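Local coordinates for protein L-aspartate semialdehyde sulfurtransferase (Methanocaldococcus jannaschii, PDB 3KPC) that probably makes homocysteine from aspartate semialdehyde and sulfide together with a partner protein, and binds S-adenosylmethionine and methylthioadenosine through its C-terminal CBS domain pair, the part described here, at residues 2-7 with 80-85; 6-11 with 109-114; 16-21 with 65-70. All coordinates share one frame; numbering follows the deposited sequence.

Contact 1: residues 2-7 with 80-85; sequences ITLVKD and DEPVDH
The backbones of Leu4 and Pro82 run close beside each other where the N-terminal segment leading into helix 5-8 meets the loop before helix 83-92 and its first turn, in the second CBS motif, and two backbone hydrogen bonds flank them. Val83 N donates to Thr3 O at 3.0 Å, almost straight at 174°, and Val5 N donates to Glu81 O at 2.8 Å, close to the line of that carbonyl. Together they make a single beta bridge. Thr3 O also takes a proton from a water whose oxygen accepts from Asp84 N, so the first turn of helix 83-92, with Pro82 as its N-cap residue, is tied to the same carbonyl.

The Leu4 side chain can be followed along the 80-82 backbone. CB sits 3.7 Å from Glu81 O; CG, held beside its own backbone N (chi1 -53°), and CD1 both approach Asp80 O; and CD2 lies over the chain, 3.5 Å from Asp80 O and close to Pro82 CA and CG. Val83 turns its CG2 against the peptide of Leu4, 3.4 Å from Leu4 O, and meets Thr3 CG2 at 3.8 Å. At the surface, Lys6 runs out in an extended chain and lays its CE and NZ beside Asp80 OD1, a weak salt bridge of 3.3 Å between NZ and OD1.

Beyond the two segments, Val83 packs on Ile116 and Leu119 of helix 113-123 and on Phe120 of the second subunit, while the carboxylate of Glu81 pairs with Lys89. The join thus rests on main-chain bonds backed by aliphatic packing, and the long ion pair at the surface probably adds little to its strength.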
loop_
_atom_site.group_PDB
_atom_site.type_symbol
_atom_site.label_atom_id
_atom_site.label_comp_id
_atom_site.label_asym_id
_atom_site.label_seq_id
_atom_site.Cartn_x
_atom_site.Cartn_y
_atom_site.Cartn_z
ATOM N N ILE A 2 1.170 26.036 3.140
ATOM C CA ILE A 2 1.920 24.807 3.424
ATOM C C ILE A 2 1.006 23.809 4.146
ATOM O O ILE A 2 0.537 24.085 5.253
ATOM C CB ILE A 2 3.213 25.068 4.251
ATOM C CG1 ILE A 2 4.121 26.076 3.534
ATOM C CG2 ILE A 2 3.955 23.752 4.521
ATOM C CD1 ILE A 2 5.279 26.603 4.395
ATOM N N THR A 3 0.744 22.666 3.514
ATOM C CA THR A 3 -0.100 21.624 4.108
ATOM C C THR A 3 0.705 20.840 5.137
ATOM O O THR A 3 1.830 20.418 4.855
ATOM C CB THR A 3 -0.656 20.659 3.033
ATOM O OG1 THR A 3 -1.304 21.412 2.000
ATOM C CG2 THR A 3 -1.658 19.678 3.639
ATOM N N LEU A 4 0.139 20.650 6.324
ATOM C CA LEU A 4 0.825 19.916 7.382
ATOM C C LEU A 4 0.156 18.579 7.634
ATOM O O LEU A 4 -0.987 18.361 7.223
ATOM C CB LEU A 4 0.870 20.745 8.672
ATOM C CG LEU A 4 1.428 22.168 8.562
ATOM C CD1 LEU A 4 1.338 22.885 9.897
ATOM C CD2 LEU A 4 2.865 22.191 8.045
ATOM N N VAL A 5 0.878 17.682 8.302
ATOM C CA VAL A 5 0.364 16.357 8.644
ATOM C C VAL A 5 -0.996 16.438 9.331
ATOM O O VAL A 5 -1.916 15.695 8.976
ATOM C CB VAL A 5 1.366 15.563 9.519
ATOM C CG1 VAL A 5 0.688 14.410 10.255
ATOM C CG2 VAL A 5 2.516 15.048 8.672
ATOM N N LYS A 6 -1.124 17.353 10.292
ATOM C CA LYS A 6 -2.376 17.508 11.034
ATOM C C LYS A 6 -3.579 17.902 10.167
ATOM O O LYS A 6 -4.725 17.728 10.587
ATOM C CB LYS A 6 -2.216 18.454 12.236
ATOM C CG LYS A 6 -1.812 19.895 11.921
ATOM C CD LYS A 6 -1.815 20.706 13.217
ATOM C CE LYS A 6 -1.212 22.088 13.035
ATOM N NZ LYS A 6 -1.128 22.825 14.335
ATOM N N ASP A 7 -3.323 18.415 8.964
ATOM C CA ASP A 7 -4.403 18.763 8.038
ATOM C C ASP A 7 -4.966 17.542 7.299
ATOM O O ASP A 7 -6.125 17.564 6.868
ATOM C CB ASP A 7 -3.950 19.819 7.016
ATOM C CG ASP A 7 -3.339 21.057 7.660
ATOM O OD1 ASP A 7 -2.345 21.571 7.106
ATOM O OD2 ASP A 7 -3.843 21.517 8.709
ATOM N N ASP A 80 2.892 18.626 13.134
ATOM C CA ASP A 80 3.254 19.925 12.553
ATOM C C ASP A 80 4.192 19.818 11.350
ATOM O O ASP A 80 4.614 20.837 10.791
ATOM C CB ASP A 80 3.891 20.834 13.611
ATOM C CG ASP A 80 2.927 21.219 14.721
ATOM O OD1 ASP A 80 1.694 21.183 14.507
ATOM O OD2 ASP A 80 3.411 21.567 15.819
ATOM N N GLU A 81 4.515 18.591 10.958
ATOM C CA GLU A 81 5.442 18.356 9.864
ATOM C C GLU A 81 4.768 18.656 8.525
ATOM O O GLU A 81 3.624 18.245 8.309
ATOM C CB GLU A 81 5.925 16.908 9.917
ATOM C CG GLU A 81 7.076 16.577 8.983
ATOM C CD GLU A 81 7.731 15.255 9.328
ATOM O OE1 GLU A 81 7.417 14.681 10.393
ATOM O OE2 GLU A 81 8.576 14.791 8.535
ATOM N N PRO A 82 5.463 19.392 7.632
ATOM C CA PRO A 82 4.941 19.582 6.279
ATOM C C PRO A 82 4.761 18.244 5.572
ATOM O O PRO A 82 5.647 17.384 5.645
ATOM C CB PRO A 82 6.040 20.401 5.595
ATOM C CG PRO A 82 6.677 21.156 6.708
ATOM C CD PRO A 82 6.675 20.200 7.868
ATOM N N VAL A 83 3.624 18.073 4.902
ATOM C CA VAL A 83 3.306 16.824 4.208
ATOM C C VAL A 83 4.367 16.470 3.159
ATOM O O VAL A 83 4.667 15.286 2.966
ATOM C CB VAL A 83 1.880 16.846 3.587
ATOM C CG1 VAL A 83 1.626 15.612 2.723
ATOM C CG2 VAL A 83 0.828 16.935 4.687
ATOM N N ASP A 84 4.951 17.477 2.502
ATOM C CA ASP A 84 5.991 17.180 1.513
ATOM C C ASP A 84 7.267 16.578 2.127
ATOM O O ASP A 84 7.911 15.743 1.490
ATOM C CB ASP A 84 6.281 18.360 0.556
ATOM C CG ASP A 84 7.014 19.516 1.227
ATOM O OD1 ASP A 84 6.866 19.709 2.452
ATOM O OD2 ASP A 84 7.739 20.244 0.508
ATOM N N HIS A 85 7.618 16.978 3.353
ATOM C CA HIS A 85 8.752 16.373 4.078
ATOM C C HIS A 85 8.504 14.882 4.307
ATOM O O HIS A 85 9.421 14.060 4.205
ATOM C CB HIS A 85 8.972 17.059 5.433
ATOM C CG HIS A 85 9.503 18.459 5.342
ATOM N ND1 HIS A 85 9.427 19.219 4.194
ATOM C CD2 HIS A 85 10.090 19.248 6.275
ATOM C CE1 HIS A 85 9.958 20.408 4.418
ATOM N NE2 HIS A 85 10.367 20.452 5.673
HETATM O O HOH W 1 3.647 20.212 2.490
#

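Contact 2: residues 6-11 with 109-114; sequences KDILSK and GIVTSE. With MTA (5'-deoxy-5'-methylthioadenosine), chain C; SAM (S-adenosylmethionine), chain B.
The MTA site of the CBS pair is built partly here, where the chain following helix 5-8 runs antiparallel to strand 107-112 and adds one hydrogen-bonded pair to its edge. Ser10 N donates to Ile110 O at 3.1 Å, and Ile110 N returns a bond to Ser10 O at 3.2 Å, the latter in the carbonyl plane. Behind this pair, Leu9 CB rests on Val111 CG2, and Ile8 crosses Val111 at about a right angle, its CD1 3.9 Å from Val111 CG1.

On the ligand side, Ser10 OG lies beside its own backbone N (chi1 -67°) and is hydrogen-bonded to O2' of the MTA ribose at 2.6 Å. Ile110 brings its CG2 to the adenine, 3.3 Å from MTA C5, and Thr112 OG1 stands 3.0 Å from MTA O3'. Asp115, Ile14 and His36 also hydrogen-bond MTA. Further along, Glu114 OE1 accepts from the amino N of SAM at 2.8 Å, while its OE2 lies 3.3 Å from MTA S5'; that SAM is bound largely by the second subunit. One carboxylate thus lies between two ligands, and its negative charge would be expected to stabilise the ammonium group of SAM.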
loop_
_atom_site.group_PDB
_atom_site.type_symbol
_atom_site.label_atom_id
_atom_site.label_comp_id
_atom_site.label_asym_id
_atom_site.label_seq_id
_atom_site.Cartn_x
_atom_site.Cartn_y
_atom_site.Cartn_z
ATOM N N LYS A 6 -1.124 17.353 10.292
ATOM C CA LYS A 6 -2.376 17.508 11.034
ATOM C C LYS A 6 -3.579 17.902 10.167
ATOM O O LYS A 6 -4.725 17.728 10.587
ATOM C CB LYS A 6 -2.216 18.454 12.236
ATOM C CG LYS A 6 -1.812 19.895 11.921
ATOM C CD LYS A 6 -1.815 20.706 13.217
ATOM C CE LYS A 6 -1.212 22.088 13.035
ATOM N NZ LYS A 6 -1.128 22.825 14.335
ATOM N N ASP A 7 -3.323 18.415 8.964
ATOM C CA ASP A 7 -4.403 18.763 8.038
ATOM C C ASP A 7 -4.966 17.542 7.299
ATOM O O ASP A 7 -6.125 17.564 6.868
ATOM C CB ASP A 7 -3.950 19.819 7.016
ATOM C CG ASP A 7 -3.339 21.057 7.660
ATOM O OD1 ASP A 7 -2.345 21.571 7.106
ATOM O OD2 ASP A 7 -3.843 21.517 8.709
ATOM N N ILE A 8 -4.163 16.484 7.145
ATOM C CA ILE A 8 -4.560 15.329 6.313
ATOM C C ILE A 8 -4.558 13.951 6.987
ATOM O O ILE A 8 -5.015 12.970 6.387
ATOM C CB ILE A 8 -3.717 15.215 5.004
ATOM C CG1 ILE A 8 -2.272 14.771 5.310
ATOM C CG2 ILE A 8 -3.773 16.514 4.197
ATOM C CD1 ILE A 8 -1.597 14.070 4.101
ATOM N N LEU A 9 -4.046 13.867 8.213
ATOM C CA LEU A 9 -3.872 12.567 8.868
ATOM C C LEU A 9 -5.210 11.888 9.186
ATOM O O LEU A 9 -6.232 12.558 9.379
ATOM C CB LEU A 9 -2.984 12.686 10.120
ATOM C CG LEU A 9 -3.550 12.934 11.531
ATOM C CD1 LEU A 9 -2.383 13.262 12.513
ATOM C CD2 LEU A 9 -4.624 14.065 11.590
ATOM N N SER A 10 -5.189 10.558 9.206
ATOM C CA SER A 10 -6.336 9.758 9.619
ATOM C C SER A 10 -6.254 9.504 11.119
ATOM O O SER A 10 -5.217 9.068 11.632
ATOM C CB SER A 10 -6.362 8.417 8.872
ATOM O OG SER A 10 -6.621 8.593 7.481
ATOM N N LYS A 11 -7.353 9.792 11.814
ATOM C CA LYS A 11 -7.489 9.528 13.247
ATOM C C LYS A 11 -8.956 9.193 13.567
ATOM O O LYS A 11 -9.851 9.602 12.824
ATOM C CB LYS A 11 -6.970 10.711 14.085
ATOM C CG LYS A 11 -7.780 12.010 13.987
ATOM C CD LYS A 11 -7.063 13.147 14.706
ATOM C CE LYS A 11 -7.692 14.504 14.401
ATOM N NZ LYS A 11 -8.733 14.816 15.574
ATOM N N GLY A 109 -2.061 9.237 15.057
ATOM C CA GLY A 109 -2.672 9.040 13.744
ATOM C C GLY A 109 -1.706 8.384 12.785
ATOM O O GLY A 109 -0.652 7.898 13.197
ATOM N N ILE A 110 -2.061 8.361 11.507
ATOM C CA ILE A 110 -1.168 7.825 10.481
ATOM C C ILE A 110 -1.382 8.555 9.162
ATOM O O ILE A 110 -2.502 8.963 8.835
ATOM C CB ILE A 110 -1.337 6.282 10.312
ATOM C CG1 ILE A 110 -0.219 5.701 9.426
ATOM C CG2 ILE A 110 -2.696 5.952 9.725
ATOM C CD1 ILE A 110 0.084 4.227 9.673
ATOM N N VAL A 111 -0.296 8.748 8.423
ATOM C CA VAL A 111 -0.366 9.274 7.069
ATOM C C VAL A 111 0.195 8.211 6.132
ATOM O O VAL A 111 1.311 7.729 6.341
ATOM C CB VAL A 111 0.445 10.587 6.921
ATOM C CG1 VAL A 111 0.427 11.082 5.475
ATOM C CG2 VAL A 111 -0.099 11.665 7.850
ATOM N N THR A 112 -0.564 7.837 5.106
ATOM C CA THR A 112 -0.083 6.844 4.137
ATOM C C THR A 112 0.152 7.461 2.764
ATOM O O THR A 112 -0.202 8.622 2.527
ATOM C CB THR A 112 -1.067 5.672 3.970
ATOM O OG1 THR A 112 -2.269 6.153 3.349
ATOM C CG2 THR A 112 -1.400 5.044 5.323
ATOM N N SER A 113 0.739 6.678 1.860
ATOM C CA SER A 113 0.934 7.119 0.482
ATOM C C SER A 113 -0.397 7.401 -0.225
ATOM O O SER A 113 -0.446 8.247 -1.117
ATOM C CB SER A 113 1.786 6.121 -0.310
ATOM O OG SER A 113 1.138 4.866 -0.425
ATOM N N GLU A 114 -1.467 6.708 0.180
ATOM C CA GLU A 114 -2.809 6.979 -0.354
ATOM C C GLU A 114 -3.329 8.361 0.047
ATOM O O GLU A 114 -4.003 9.022 -0.746
ATOM C CB GLU A 114 -3.808 5.895 0.066
ATOM C CG GLU A 114 -3.530 4.530 -0.552
ATOM C CD GLU A 114 -4.504 3.470 -0.082
ATOM O OE1 GLU A 114 -5.730 3.712 -0.138
ATOM O OE2 GLU A 114 -4.044 2.388 0.340
HETATM C CS MTA C . -3.414 1.871 5.083
HETATM S "S5'" MTA C . -4.065 2.702 3.657
HETATM C "C5'" MTA C . -5.804 2.934 4.249
HETATM C "C4'" MTA C . -6.218 4.412 4.569
HETATM O "O4'" MTA C . -6.876 4.458 5.873
HETATM C "C2'" MTA C . -4.848 5.749 6.090
HETATM O "O2'" MTA C . -4.829 7.228 6.268
HETATM C "C3'" MTA C . -5.000 5.345 4.622
HETATM O "O3'" MTA C . -5.221 6.533 3.767
HETATM C "C1'" MTA C . -6.000 5.099 6.848
HETATM N N9 MTA C . -5.262 4.196 7.794
HETATM C C8 MTA C . -4.256 3.365 7.502
HETATM N N7 MTA C . -3.838 2.741 8.603
HETATM C C5 MTA C . -4.575 3.185 9.612
HETATM C C6 MTA C . -4.607 2.916 10.972
HETATM N N6 MTA C . -3.762 2.037 11.512
HETATM N N1 MTA C . -5.497 3.569 11.739
HETATM C C2 MTA C . -6.349 4.438 11.215
HETATM N N3 MTA C . -6.342 4.722 9.921
HETATM C C4 MTA C . -5.473 4.111 9.100
HETATM N N SAM B . -7.427 1.514 0.501
HETATM C CA SAM B . -6.946 0.150 0.883
HETATM C C SAM B . -6.150 -0.482 -0.273
HETATM O O SAM B . -5.952 0.129 -1.324
HETATM O OXT SAM B . -5.690 -1.620 -0.179
HETATM C CB SAM B . -8.124 -0.760 1.288
HETATM C CG SAM B . -9.347 -0.619 0.375
HETATM S SD SAM B . -9.123 -1.349 -1.289
HETATM C CE SAM B . -10.816 -1.266 -1.855
HETATM C "C5'" SAM B . -8.875 -3.160 -1.143
HETATM C "C4'" SAM B . -9.074 -3.885 -2.477
HETATM O "O4'" SAM B . -8.564 -3.017 -3.510
HETATM C "C3'" SAM B . -8.287 -5.193 -2.636
HETATM O "O3'" SAM B . -9.222 -6.276 -2.696
HETATM C "C2'" SAM B . -7.571 -5.023 -3.980
HETATM O "O2'" SAM B . -7.663 -6.207 -4.790
HETATM C "C1'" SAM B . -8.382 -3.890 -4.610
HETATM N N9 SAM B . -7.626 -3.192 -5.676
HETATM C C8 SAM B . -6.357 -2.783 -5.627
HETATM N N7 SAM B . -6.030 -2.198 -6.782
HETATM C C5 SAM B . -7.103 -2.234 -7.570
HETATM C C6 SAM B . -7.383 -1.799 -8.864
HETATM N N6 SAM B . -6.454 -1.184 -9.596
HETATM N N1 SAM B . -8.611 -2.002 -9.377
HETATM C C2 SAM B . -9.556 -2.611 -8.670
HETATM N N3 SAM B . -9.321 -3.037 -7.436
HETATM C C4 SAM B . -8.115 -2.866 -6.866
#

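Contact 3: residues 16-21 with 65-70; sequences AHSNIS and TIEEIM
A type I turn from His17 to Ile20 brings the loop alongside the short helix 66-69, with Ser18 CA 6.0 Å from Glu67 CA, and two waters bridge the backbones. One donates to Ser18 O and accepts from Glu67 N; the other does the same between Ile20 O and Ile66 N, so the first NH groups of the helix are met through solvent.

Ser18 points its side chain at the helix, and OG donates to Glu67 OE2 at 2.7 Å, reaching the anti side of the carboxylate, 26° out of its plane. The Glu67 chain bends at chi2 (-138°) to turn its carboxylate back toward the serine. Ile66 faces the loop as well: CG1 approaches Ile20 O at 3.3 Å and Ile20 CG1 at 4.2 Å. Thr65 and Glu68 close a capping box at the helix start, Thr65 OG1 taking Glu68 N at 3.0 Å.

Turn and helix both rest on the hairpin of strands 36-40 and 46-51, Ser18 and Met70 on Ile39 and Ile66 on Ile50. Helix 22-32 lies beside them, with Ile66 packing on its Ile22 and Ala25 and Ile20 on its Ala25 and Ile28.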
loop_
_atom_site.group_PDB
_atom_site.type_symbol
_atom_site.label_atom_id
_atom_site.label_comp_id
_atom_site.label_asym_id
_atom_site.label_seq_id
_atom_site.Cartn_x
_atom_site.Cartn_y
_atom_site.Cartn_z
ATOM N N ALA A 16 -2.436 -1.947 17.679
ATOM C CA ALA A 16 -2.546 -3.216 18.384
ATOM C C ALA A 16 -1.313 -3.464 19.240
ATOM O O ALA A 16 -0.274 -2.830 19.047
ATOM C CB ALA A 16 -2.749 -4.360 17.399
ATOM N N HIS A 17 -1.440 -4.383 20.188
ATOM C CA HIS A 17 -0.306 -4.845 20.977
ATOM C C HIS A 17 0.397 -5.995 20.249
ATOM O O HIS A 17 -0.192 -6.630 19.369
ATOM C CB HIS A 17 -0.774 -5.245 22.383
ATOM C CG HIS A 17 -1.427 -4.122 23.132
ATOM N ND1 HIS A 17 -0.787 -2.924 23.365
ATOM C CD2 HIS A 17 -2.658 -4.003 23.684
ATOM C CE1 HIS A 17 -1.594 -2.115 24.027
ATOM N NE2 HIS A 17 -2.735 -2.747 24.236
ATOM N N SER A 18 1.653 -6.258 20.612
ATOM C CA SER A 18 2.496 -7.217 19.882
ATOM C C SER A 18 2.138 -8.684 20.126
ATOM O O SER A 18 2.634 -9.575 19.426
ATOM C CB SER A 18 3.975 -6.983 20.206
ATOM O OG SER A 18 4.288 -7.423 21.519
ATOM N N ASN A 19 1.285 -8.927 21.119
ATOM C CA ASN A 19 0.914 -10.285 21.518
ATOM C C ASN A 19 -0.270 -10.880 20.756
ATOM O O ASN A 19 -0.645 -12.030 21.003
ATOM C CB ASN A 19 0.700 -10.383 23.044
ATOM C CG ASN A 19 -0.611 -9.748 23.513
ATOM O OD1 ASN A 19 -1.281 -10.282 24.397
ATOM N ND2 ASN A 19 -0.972 -8.607 22.933
ATOM N N ILE A 20 -0.862 -10.111 19.843
ATOM C CA ILE A 20 -1.910 -10.672 18.980
ATOM C C ILE A 20 -1.271 -11.618 17.967
ATOM O O ILE A 20 -0.072 -11.520 17.691
ATOM C CB ILE A 20 -2.771 -9.585 18.272
ATOM C CG1 ILE A 20 -1.953 -8.797 17.239
ATOM C CG2 ILE A 20 -3.454 -8.676 19.301
ATOM C CD1 ILE A 20 -2.791 -7.928 16.314
ATOM N N SER A 21 -2.060 -12.545 17.432
ATOM C CA SER A 21 -1.555 -13.477 16.429
ATOM C C SER A 21 -1.468 -12.806 15.063
ATOM O O SER A 21 -2.029 -11.725 14.859
ATOM C CB SER A 21 -2.448 -14.716 16.347
ATOM O OG SER A 21 -3.706 -14.400 15.778
ATOM N N THR A 65 5.117 -15.272 14.262
ATOM C CA THR A 65 4.613 -14.266 15.195
ATOM C C THR A 65 4.711 -12.840 14.669
ATOM O O THR A 65 5.514 -12.540 13.777
ATOM C CB THR A 65 5.343 -14.327 16.564
ATOM O OG1 THR A 65 6.708 -13.917 16.406
ATOM C CG2 THR A 65 5.295 -15.728 17.169
ATOM N N ILE A 66 3.890 -11.967 15.249
ATOM C CA ILE A 66 3.955 -10.527 15.016
ATOM C C ILE A 66 5.313 -9.956 15.441
ATOM O O ILE A 66 5.906 -9.156 14.712
ATOM C CB ILE A 66 2.786 -9.787 15.737
ATOM C CG1 ILE A 66 1.437 -10.107 15.064
ATOM C CG2 ILE A 66 3.028 -8.269 15.813
ATOM C CD1 ILE A 66 1.338 -9.743 13.576
ATOM N N GLU A 67 5.808 -10.382 16.603
ATOM C CA GLU A 67 7.114 -9.931 17.100
ATOM C C GLU A 67 8.253 -10.263 16.140
ATOM O O GLU A 67 9.208 -9.492 15.996
ATOM C CB GLU A 67 7.399 -10.494 18.492
ATOM C CG GLU A 67 6.412 -9.986 19.530
ATOM C CD GLU A 67 7.059 -9.628 20.848
ATOM O OE1 GLU A 67 7.926 -10.390 21.329
ATOM O OE2 GLU A 67 6.692 -8.573 21.418
ATOM N N GLU A 68 8.128 -11.401 15.469
ATOM C CA GLU A 68 9.114 -11.869 14.511
ATOM C C GLU A 68 9.096 -11.049 13.218
ATOM O O GLU A 68 10.146 -10.811 12.614
ATOM C CB GLU A 68 8.829 -13.341 14.225
ATOM C CG GLU A 68 9.637 -13.982 13.126
ATOM C CD GLU A 68 9.327 -15.459 12.986
ATOM O OE1 GLU A 68 10.190 -16.185 12.454
ATOM O OE2 GLU A 68 8.234 -15.902 13.412
ATOM N N ILE A 69 7.908 -10.613 12.806
ATOM C CA ILE A 69 7.748 -9.988 11.491
ATOM C C ILE A 69 7.608 -8.467 11.490
ATOM O O ILE A 69 7.777 -7.841 10.441
ATOM C CB ILE A 69 6.577 -10.613 10.672
ATOM C CG1 ILE A 69 5.217 -10.348 11.340
ATOM C CG2 ILE A 69 6.810 -12.101 10.482
ATOM C CD1 ILE A 69 4.013 -10.637 10.427
ATOM N N MET A 70 7.302 -7.868 12.640
ATOM C CA MET A 70 7.137 -6.409 12.671
ATOM C C MET A 70 8.454 -5.672 12.443
ATOM O O MET A 70 9.520 -6.155 12.834
ATOM C CB MET A 70 6.464 -5.944 13.969
ATOM C CG MET A 70 7.306 -6.072 15.236
ATOM S SD MET A 70 6.355 -5.516 16.669
ATOM C CE MET A 70 7.640 -5.485 17.923
HETATM O O HOH W 2 3.958 -11.844 18.609
HETATM O O HOH W 3 2.059 -13.084 17.198
#

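Contacts 1 and 2 start from the same N-terminal run, share Lys6 and Asp7 and use helix 5-8; their centres are about 10 Å apart and they touch, with Val5 on Val111 and Ile8 on Val83 and Thr3. Contact 3 lies on the far side of the chain's centre, its centre about 30 Å from that of contact 1 and about 23 Å from that of contact 2. Along the chain its segments fall between those of the other two. The N-terminal segments thus reach across to the second CBS motif in contacts 1 and 2, while helix 66-69, within the sequence range of the second motif, packs on the first in contact 3, consistent with the two motifs forming one ligand-binding module.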